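Local coordinates for putative gamma-hydroxymuconic semialdehyde dehydrogenase (PDB 4GO3), which probably acts as an NAD(P)+-dependent aldehyde dehydrogenase, oxidising a semialdehyde substrate to the corresponding carboxylic acid, at residues F392-D395 against E396-L399; W148-P151 against L152-S156; N261-A264 against A265-A269. The protein carries 2 engineered substitutions. All blocks are in the same frame, centred on the assembly; numbering follows the deposited sequence.

Interaction 1: F392-D395 against E396-L399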
ATOM      1  N   PHE A 392      20.481   7.987 -29.671  1.00 35.56           N
ATOM      2  CA  PHE A 392      19.392   7.285 -30.321  1.00 37.17           C
ATOM      3  C   PHE A 392      18.984   8.009 -31.595  1.00 45.36           C
ATOM      4  O   PHE A 392      19.428   9.128 -31.861  1.00 36.52           O
ATOM      5  CB  PHE A 392      18.204   7.197 -29.382  1.00 33.12           C
ATOM      6  CG  PHE A 392      17.496   8.498 -29.179  1.00 30.83           C
ATOM      7  CD1 PHE A 392      16.373   8.809 -29.921  1.00 31.21           C
ATOM      8  CD2 PHE A 392      17.942   9.407 -28.239  1.00 27.22           C
ATOM      9  CE1 PHE A 392      15.706   9.995 -29.731  1.00 30.23           C
ATOM     10  CE2 PHE A 392      17.281  10.584 -28.034  1.00 25.47           C
ATOM     11  CZ  PHE A 392      16.156  10.882 -28.784  1.00 35.75           C
ATOM     12  N   SER A 393      18.121   7.371 -32.376  1.00 48.81           N
ATOM     13  CA  SER A 393      17.665   7.953 -33.637  1.00 43.21           C
ATOM     14  C   SER A 393      16.132   7.957 -33.773  1.00 41.18           C
ATOM     15  O   SER A 393      15.585   8.750 -34.510  1.00 51.91           O
ATOM     16  CB  SER A 393      18.360   7.273 -34.820  1.00 34.03           C
ATOM     17  OG  SER A 393      18.980   6.056 -34.438  1.00 53.39           O
ATOM     18  N   SER A 394      15.444   7.084 -33.046  1.00 47.72           N
ATOM     19  CA  SER A 394      13.984   7.086 -33.046  1.00 44.15           C
ATOM     20  C   SER A 394      13.381   7.420 -31.684  1.00 43.59           C
ATOM     21  O   SER A 394      13.982   7.181 -30.638  1.00 40.98           O
ATOM     22  CB  SER A 394      13.433   5.724 -33.491  1.00 45.08           C
ATOM     23  OG  SER A 394      13.909   4.664 -32.669  1.00 63.50           O
ATOM     24  N   ASP A 395      12.163   7.936 -31.701  1.00 45.65           N
ATOM     25  CA  ASP A 395      11.391   8.017 -30.475  1.00 44.50           C
ATOM     26  C   ASP A 395      11.337   6.637 -29.837  1.00 50.06           C
ATOM     27  O   ASP A 395      11.543   6.488 -28.623  1.00 49.63           O
ATOM     28  CB  ASP A 395       9.983   8.532 -30.754  1.00 40.57           C
ATOM     29  CG  ASP A 395       9.975   9.997 -31.177  1.00 48.85           C
ATOM     30  OD1 ASP A 395      11.066  10.554 -31.465  1.00 45.79           O
ATOM     31  OD2 ASP A 395       8.876  10.596 -31.217  1.00 46.56           O
ATOM     32  N   GLU A 396      11.081   5.648 -30.659  1.00 30.55           N
ATOM     33  CA  GLU A 396      10.902   4.327 -30.165  1.00 38.96           C
ATOM     34  C   GLU A 396      12.199   3.823 -29.576  1.00 43.30           C
ATOM     35  O   GLU A 396      12.205   3.158 -28.550  1.00 29.44           O
ATOM     36  CB  GLU A 396      10.372   3.475 -31.291  1.00 31.44           C
ATOM     37  CG  GLU A 396       9.180   4.139 -31.959  1.00 62.83           C
ATOM     38  CD  GLU A 396       9.573   5.093 -33.065  1.00 70.92           C
ATOM     39  OE1 GLU A 396      10.412   5.974 -32.834  1.00 53.79           O
ATOM     40  OE2 GLU A 396       9.034   4.969 -34.178  1.00 82.12           O
ATOM     41  N   GLU A 397      13.307   4.182 -30.201  1.00 38.11           N
ATOM     42  CA  GLU A 397      14.597   3.884 -29.629  1.00 43.79           C
ATOM     43  C   GLU A 397      14.654   4.474 -28.233  1.00 43.03           C
ATOM     44  O   GLU A 397      14.712   3.745 -27.256  1.00 36.57           O
ATOM     45  CB  GLU A 397      15.705   4.449 -30.499  1.00 41.30           C
ATOM     46  CG  GLU A 397      16.594   3.399 -31.150  1.00 56.36           C
ATOM     47  CD  GLU A 397      17.981   3.931 -31.511  1.00 76.60           C
ATOM     48  OE1 GLU A 397      18.936   3.737 -30.723  1.00 64.62           O
ATOM     49  OE2 GLU A 397      18.118   4.530 -32.594  1.00 60.75           O
ATOM     50  N   ALA A 398      14.601   5.801 -28.161  1.00 41.52           N
ATOM     51  CA  ALA A 398      14.571   6.580 -26.911  1.00 32.41           C
ATOM     52  C   ALA A 398      13.676   6.045 -25.804  1.00 38.92           C
ATOM     53  O   ALA A 398      14.069   6.018 -24.657  1.00 41.46           O
ATOM     54  CB  ALA A 398      14.194   8.011 -27.210  1.00 37.80           C
ATOM     55  N   LEU A 399      12.460   5.658 -26.153  1.00 37.89           N
ATOM     56  CA  LEU A 399      11.533   5.033 -25.218  1.00 31.44           C
ATOM     57  C   LEU A 399      12.135   3.742 -24.699  1.00 40.07           C
ATOM     58  O   LEU A 399      12.207   3.524 -23.485  1.00 45.65           O
ATOM     59  CB  LEU A 399      10.215   4.726 -25.897  1.00 39.43           C
ATOM     60  CG  LEU A 399       8.944   4.956 -25.085  1.00 37.78           C
ATOM     61  CD1 LEU A 399       7.904   3.924 -25.473  1.00 26.79           C
ATOM     62  CD2 LEU A 399       9.225   4.891 -23.608  1.00 32.69           C
TER

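Interaction 2: W148-P151 against L152-S156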
ATOM      1  N   TRP A 148      20.382  10.064   3.512  1.00 17.52           N
ATOM      2  CA  TRP A 148      21.248  11.172   3.837  1.00 27.21           C
ATOM      3  C   TRP A 148      21.395  12.180   2.712  1.00 27.42           C
ATOM      4  O   TRP A 148      22.172  13.126   2.849  1.00 35.68           O
ATOM      5  CB  TRP A 148      22.627  10.629   4.201  1.00 30.78           C
ATOM      6  CG  TRP A 148      23.047   9.526   3.283  1.00 28.66           C
ATOM      7  CD1 TRP A 148      22.934   8.187   3.507  1.00 28.87           C
ATOM      8  CD2 TRP A 148      23.616   9.666   1.979  1.00 26.84           C
ATOM      9  NE1 TRP A 148      23.413   7.482   2.431  1.00 24.73           N
ATOM     10  CE2 TRP A 148      23.836   8.367   1.476  1.00 33.97           C
ATOM     11  CE3 TRP A 148      23.966  10.760   1.189  1.00 26.26           C
ATOM     12  CZ2 TRP A 148      24.396   8.138   0.220  1.00 29.79           C
ATOM     13  CZ3 TRP A 148      24.521  10.529  -0.059  1.00 31.35           C
ATOM     14  CH2 TRP A 148      24.730   9.234  -0.528  1.00 32.44           C
ATOM     15  N   ASN A 149      20.672  11.998   1.610  1.00 15.22           N
ATOM     16  CA  ASN A 149      20.835  12.914   0.496  1.00 24.59           C
ATOM     17  C   ASN A 149      20.096  14.233   0.644  1.00 23.74           C
ATOM     18  O   ASN A 149      20.515  15.240   0.095  1.00 27.46           O
ATOM     19  CB  ASN A 149      20.498  12.249  -0.823  1.00 26.18           C
ATOM     20  CG  ASN A 149      19.124  11.643  -0.831  1.00 27.25           C
ATOM     21  OD1 ASN A 149      18.683  11.070   0.158  1.00 25.65           O
ATOM     22  ND2 ASN A 149      18.439  11.749  -1.962  1.00 29.62           N
ATOM     23  N   PHE A 150      19.002  14.228   1.390  1.00 24.44           N
ATOM     24  CA  PHE A 150      18.255  15.462   1.654  1.00 28.43           C
ATOM     25  C   PHE A 150      17.727  15.402   3.069  1.00 30.52           C
ATOM     26  O   PHE A 150      16.539  15.546   3.308  1.00 29.40           O
ATOM     27  CB  PHE A 150      17.075  15.648   0.690  1.00 23.18           C
ATOM     28  CG  PHE A 150      17.479  15.969  -0.722  1.00 27.27           C
ATOM     29  CD1 PHE A 150      17.396  15.005  -1.710  1.00 26.26           C
ATOM     30  CD2 PHE A 150      17.931  17.234  -1.061  1.00 31.77           C
ATOM     31  CE1 PHE A 150      17.751  15.288  -3.006  1.00 25.27           C
ATOM     32  CE2 PHE A 150      18.286  17.523  -2.356  1.00 24.57           C
ATOM     33  CZ  PHE A 150      18.193  16.551  -3.328  1.00 30.33           C
ATOM     34  N   PRO A 151      18.623  15.194   4.022  1.00 30.65           N
ATOM     35  CA  PRO A 151      18.182  15.015   5.397  1.00 21.12           C
ATOM     36  C   PRO A 151      17.091  16.009   5.752  1.00 23.84           C
ATOM     37  O   PRO A 151      16.034  15.625   6.232  1.00 31.27           O
ATOM     38  CB  PRO A 151      19.452  15.314   6.201  1.00 32.81           C
ATOM     39  CG  PRO A 151      20.564  15.032   5.268  1.00 27.60           C
ATOM     40  CD  PRO A 151      20.080  15.375   3.913  1.00 31.35           C
ATOM     41  N   LEU A 152      17.360  17.280   5.517  1.00 19.67           N
ATOM     42  CA  LEU A 152      16.466  18.351   5.927  1.00 22.98           C
ATOM     43  C   LEU A 152      15.146  18.308   5.176  1.00 20.48           C
ATOM     44  O   LEU A 152      14.077  18.297   5.768  1.00 20.04           O
ATOM     45  CB  LEU A 152      17.135  19.709   5.699  1.00 19.52           C
ATOM     46  CG  LEU A 152      16.342  20.947   6.097  1.00 21.65           C
ATOM     47  CD1 LEU A 152      15.860  20.854   7.552  1.00 20.57           C
ATOM     48  CD2 LEU A 152      17.187  22.204   5.858  1.00 27.40           C
ATOM     49  N   MET A 153      15.230  18.314   3.861  1.00 22.78           N
ATOM     50  CA  MET A 153      14.041  18.404   3.052  1.00 21.63           C
ATOM     51  C   MET A 153      13.136  17.192   3.300  1.00 24.94           C
ATOM     52  O   MET A 153      11.908  17.302   3.372  1.00 20.05           O
ATOM     53  CB  MET A 153      14.431  18.490   1.589  1.00 26.80           C
ATOM     54  CG  MET A 153      13.296  18.814   0.688  1.00 23.13           C
ATOM     55  SD  MET A 153      13.884  19.002  -0.974  1.00 37.10           S
ATOM     56  CE  MET A 153      14.319  17.332  -1.415  1.00 28.61           C
ATOM     57  N   PHE A 154      13.750  16.028   3.440  1.00 29.90           N
ATOM     58  CA  PHE A 154      12.978  14.807   3.648  1.00 26.61           C
ATOM     59  C   PHE A 154      12.248  14.766   4.990  1.00 29.05           C
ATOM     60  O   PHE A 154      11.316  13.995   5.154  1.00 31.83           O
ATOM     61  CB  PHE A 154      13.823  13.552   3.494  1.00 24.38           C
ATOM     62  CG  PHE A 154      14.234  13.275   2.089  1.00 26.27           C
ATOM     63  CD1 PHE A 154      13.584  13.893   1.039  1.00 32.34           C
ATOM     64  CD2 PHE A 154      15.277  12.408   1.811  1.00 26.86           C
ATOM     65  CE1 PHE A 154      13.965  13.652  -0.267  1.00 35.63           C
ATOM     66  CE2 PHE A 154      15.660  12.156   0.513  1.00 31.00           C
ATOM     67  CZ  PHE A 154      15.002  12.777  -0.530  1.00 36.96           C
ATOM     68  N   THR A 155      12.656  15.584   5.950  1.00 19.40           N
ATOM     69  CA  THR A 155      11.856  15.691   7.152  1.00 22.28           C
ATOM     70  C   THR A 155      10.475  16.192   6.772  1.00 19.95           C
ATOM     71  O   THR A 155       9.486  15.664   7.239  1.00 21.60           O
ATOM     72  CB  THR A 155      12.497  16.560   8.273  1.00 23.53           C
ATOM     73  OG1 THR A 155      12.492  17.950   7.915  1.00 29.55           O
ATOM     74  CG2 THR A 155      13.915  16.104   8.546  1.00 22.43           C
ATOM     75  N   SER A 156      10.401  17.198   5.910  1.00 23.92           N
ATOM     76  CA  SER A 156       9.095  17.726   5.547  1.00 30.04           C
ATOM     77  C   SER A 156       8.312  16.697   4.726  1.00 31.83           C
ATOM     78  O   SER A 156       7.147  16.413   5.006  1.00 34.16           O
ATOM     79  CB  SER A 156       9.231  19.051   4.798  1.00 29.50           C
ATOM     80  OG  SER A 156       9.794  18.859   3.510  1.00 31.01           O
TER

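Interaction 3: N261-A264 against A265-A269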
ATOM      1  N   ASN A 261      15.332  22.510 -27.342  1.00 30.80           N
ATOM      2  CA  ASN A 261      16.088  23.714 -27.093  1.00 36.48           C
ATOM      3  C   ASN A 261      17.334  23.339 -26.327  1.00 42.67           C
ATOM      4  O   ASN A 261      17.304  23.153 -25.124  1.00 43.02           O
ATOM      5  CB  ASN A 261      15.239  24.693 -26.292  1.00 22.97           C
ATOM      6  CG  ASN A 261      16.006  25.888 -25.836  1.00 22.60           C
ATOM      7  OD1 ASN A 261      17.215  25.918 -25.918  1.00 22.86           O
ATOM      8  ND2 ASN A 261      15.307  26.878 -25.350  1.00 22.06           N
ATOM      9  N   ILE A 262      18.428  23.210 -27.054  1.00 29.89           N
ATOM     10  CA  ILE A 262      19.620  22.578 -26.547  1.00 31.06           C
ATOM     11  C   ILE A 262      20.350  23.391 -25.505  1.00 29.00           C
ATOM     12  O   ILE A 262      21.059  22.829 -24.702  1.00 31.08           O
ATOM     13  CB  ILE A 262      20.559  22.150 -27.677  1.00 33.38           C
ATOM     14  CG1 ILE A 262      20.042  20.886 -28.336  1.00 21.99           C
ATOM     15  CG2 ILE A 262      21.922  21.881 -27.134  1.00 35.37           C
ATOM     16  CD1 ILE A 262      19.931  21.002 -29.777  1.00 41.94           C
ATOM     17  N   GLU A 263      20.141  24.686 -25.442  1.00 38.67           N
ATOM     18  CA  GLU A 263      20.716  25.436 -24.343  1.00 46.25           C
ATOM     19  C   GLU A 263      19.944  25.149 -23.070  1.00 46.43           C
ATOM     20  O   GLU A 263      20.511  24.991 -22.013  1.00 37.17           O
ATOM     21  CB  GLU A 263      20.676  26.924 -24.639  1.00 46.67           C
ATOM     22  CG  GLU A 263      21.730  27.706 -23.939  1.00 53.60           C
ATOM     23  CD  GLU A 263      21.238  29.046 -23.536  1.00 72.65           C
ATOM     24  OE1 GLU A 263      20.328  29.549 -24.207  1.00 74.04           O
ATOM     25  OE2 GLU A 263      21.757  29.594 -22.550  1.00 77.35           O
ATOM     26  N   ALA A 264      18.629  25.087 -23.196  1.00 39.79           N
ATOM     27  CA  ALA A 264      17.757  24.809 -22.083  1.00 34.38           C
ATOM     28  C   ALA A 264      17.991  23.406 -21.607  1.00 34.64           C
ATOM     29  O   ALA A 264      18.113  23.169 -20.420  1.00 26.01           O
ATOM     30  CB  ALA A 264      16.311  24.991 -22.491  1.00 26.46           C
ATOM     31  N   ALA A 265      18.045  22.475 -22.549  1.00 31.56           N
ATOM     32  CA  ALA A 265      18.247  21.074 -22.227  1.00 29.66           C
ATOM     33  C   ALA A 265      19.561  20.871 -21.492  1.00 28.01           C
ATOM     34  O   ALA A 265      19.633  20.087 -20.552  1.00 36.26           O
ATOM     35  CB  ALA A 265      18.180  20.208 -23.488  1.00 30.00           C
ATOM     36  N   VAL A 266      20.599  21.577 -21.920  1.00 33.98           N
ATOM     37  CA  VAL A 266      21.903  21.453 -21.284  1.00 32.03           C
ATOM     38  C   VAL A 266      21.847  21.948 -19.847  1.00 35.55           C
ATOM     39  O   VAL A 266      22.315  21.273 -18.935  1.00 38.75           O
ATOM     40  CB  VAL A 266      22.971  22.231 -22.027  1.00 30.31           C
ATOM     41  CG1 VAL A 266      24.238  22.273 -21.198  1.00 29.37           C
ATOM     42  CG2 VAL A 266      23.233  21.589 -23.382  1.00 36.10           C
ATOM     43  N   ASN A 267      21.260  23.108 -19.630  1.00 34.27           N
ATOM     44  CA  ASN A 267      21.096  23.607 -18.283  1.00 27.77           C
ATOM     45  C   ASN A 267      20.267  22.678 -17.428  1.00 37.63           C
ATOM     46  O   ASN A 267      20.592  22.440 -16.286  1.00 35.39           O
ATOM     47  CB  ASN A 267      20.438  24.965 -18.306  1.00 23.19           C
ATOM     48  CG  ASN A 267      21.353  26.038 -18.769  1.00 36.90           C
ATOM     49  OD1 ASN A 267      22.543  26.001 -18.526  1.00 42.32           O
ATOM     50  ND2 ASN A 267      20.799  27.019 -19.444  1.00 39.85           N
ATOM     51  N   GLY A 268      19.183  22.163 -17.984  1.00 29.89           N
ATOM     52  CA  GLY A 268      18.347  21.229 -17.265  1.00 24.46           C
ATOM     53  C   GLY A 268      19.102  19.967 -16.918  1.00 28.11           C
ATOM     54  O   GLY A 268      19.054  19.501 -15.768  1.00 28.99           O
ATOM     55  N   ALA A 269      19.791  19.408 -17.908  1.00 20.22           N
ATOM     56  CA  ALA A 269      20.564  18.185 -17.701  1.00 26.05           C
ATOM     57  C   ALA A 269      21.643  18.402 -16.647  1.00 34.48           C
ATOM     58  O   ALA A 269      21.884  17.542 -15.797  1.00 28.16           O
ATOM     59  CB  ALA A 269      21.195  17.729 -18.984  1.00 31.27           C
TER

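Interaction 1: F392-D395 against E396-L399
The methyl of Ala398 sits over one face of the Phe392 ring, with CB 3.6 Å from the ring centroid and only 15° off its normal: a CH-pi contact displaced toward the CE1 side of the rim. His290 meets the same ring edge-to-face, Phe257 lies nearly perpendicular to it, and Ile255 adds to this apolar packing. The second flat group is the carboxylate of Glu397, whose chain runs extended beyond CG, back toward the residues just before the helix. There its OE2 takes two donors from one residue: Ser393 OG, nearly along the C-O axis, and Ser393 N at 2.8 Å from Glu397 OE2, approaching from above the carboxylate plane. Ser394 is the N-cap; with chi1 57° its OG tucks back over its own backbone and accepts from Glu397 N, although the position of that oxygen is less certain. The main chain is already helical here, Ala398 N donating to Ser394 O (2.9 Å, 163°). An alanine in place of Glu397 would probably leave both the amide and the hydroxyl of Ser393 without their shared acceptor and set that hydroxyl free to turn. Asp395, at the first turn, pairs with Arg420. Acidic groups at a helix start probably gain from the partial positive charge there, while the two Ser393 bonds to the Glu397 carboxylate probably help to keep the end of strand 386-392 close to the helix that follows.

Interaction 2: W148-P151 against L152-S156
Phe150 and Phe154, one helical turn apart, hold each other through both side chain and backbone. Phe150 CB stands over the middle of the Phe154 ring, 3.6 Å from its centroid, while the Phe150 ring turns its edge to that same ring in an offset edge-to-face pair with planes at 66°. Both side chains place CG beside the backbone N, opposite the carbonyl carbon (chi1 -70° and -71°), but their second torsions differ, and the rings end up steeply inclined. Met153 takes the other kind of course: its chain runs straight through CB and CG, then bends at the sulfur, bringing CE over a face of the Phe150 ring, 3.7 Å from the centroid. The sulfur itself stays oblique and farther off, in a Met-aromatic contact. At the rim of Phe154, near the plane of the ring, lies Asn149 OD1, 3.2 Å from Phe154 CE2; its ND2 donates to Gln279 O. Phe154 N bonds to Phe150 O (2.8 Å), a nearly straight bond across one turn. At the next residue, Thr155 OG1 folds back onto Leu152 O at 2.7 Å, a hydroxyl-to-carbonyl bond that satisfies a buried side chain.

Trp148 to Pro151 reads Trp-Asn-Phe-Pro, a family signature. Trp148 and Cys281 are both NAD(+)-binding residues, though no NAD(+) is bound to this chain, and the Asn149 side chain lies about 5 Å from that of Cys281. In relatives this asparagine serves the oxyanion hole, probably here too; the Phe154 rim beside it and the Gln279 bond together probably limit how far its amide can turn.

Interaction 3: N261-A264 against A265-A269
Glu263 and Asn267 lie side by side and point the same way from neighbouring turns of the helix, their carboxylate and amide planes 66° apart. The nearest polar ends, Glu263 OE2 and Asn267 ND2, are 4.1 Å apart, so the pair runs alongside rather than locking together; the firm tie between the two residues is the nearly straight backbone bond from Asn267 N to Glu263 O (3.1 Å). Both side chains head for the second subunit, where Asn267 packs on Pro483 of that chain and Glu263 has a long, weak ion pair with its Arg487. Ile262 and Val266 instead slant across one another, touching through their CG2 methyls at 4.0 Å. In Ile262 this methyl is the branch anti to the backbone N, whereas CG1 turns up beside that N (chi1 -77°) and away from the valine.

All this belongs to the first turns of helix 262-274, the connecting helix of a beta-alpha-beta unit between strands 253-256 and 286-290. Asn261 caps it: with CG anti to the backbone N (chi1 172°), OD1 accepts from Ala264 N at 3.2 Å, the donor standing well above the amide plane, and weakly from Glu263 N. Asn261 O takes Ala265 N at 2.8 Å. Ala264 and Ala265 rest on Trp414 of strand 411-414, and Phe297 of helix 294-307 packs against Ala265 and Val266.

Overall arrangement
Going along the chain, interaction 2 comes first, then interaction 3, then interaction 1. The three follow in series; none nests in or crosses another, and each spans a single stretch at the start of a helix. Interaction 2 turns the chain from strand 130-145 into helix 151-164, near the centre of the chain. Interaction 3 opens helix 262-274, after strand 253-256, and interaction 1 carries strand 386-392 into helix 395-403. Those two strands belong to one seven-stranded sheet, and the centres of interactions 1 and 3 lie about 19 Å apart. Interaction 2 belongs with the other sheet, its centre about 27 Å from that of interaction 3 and 35 Å from that of interaction 1.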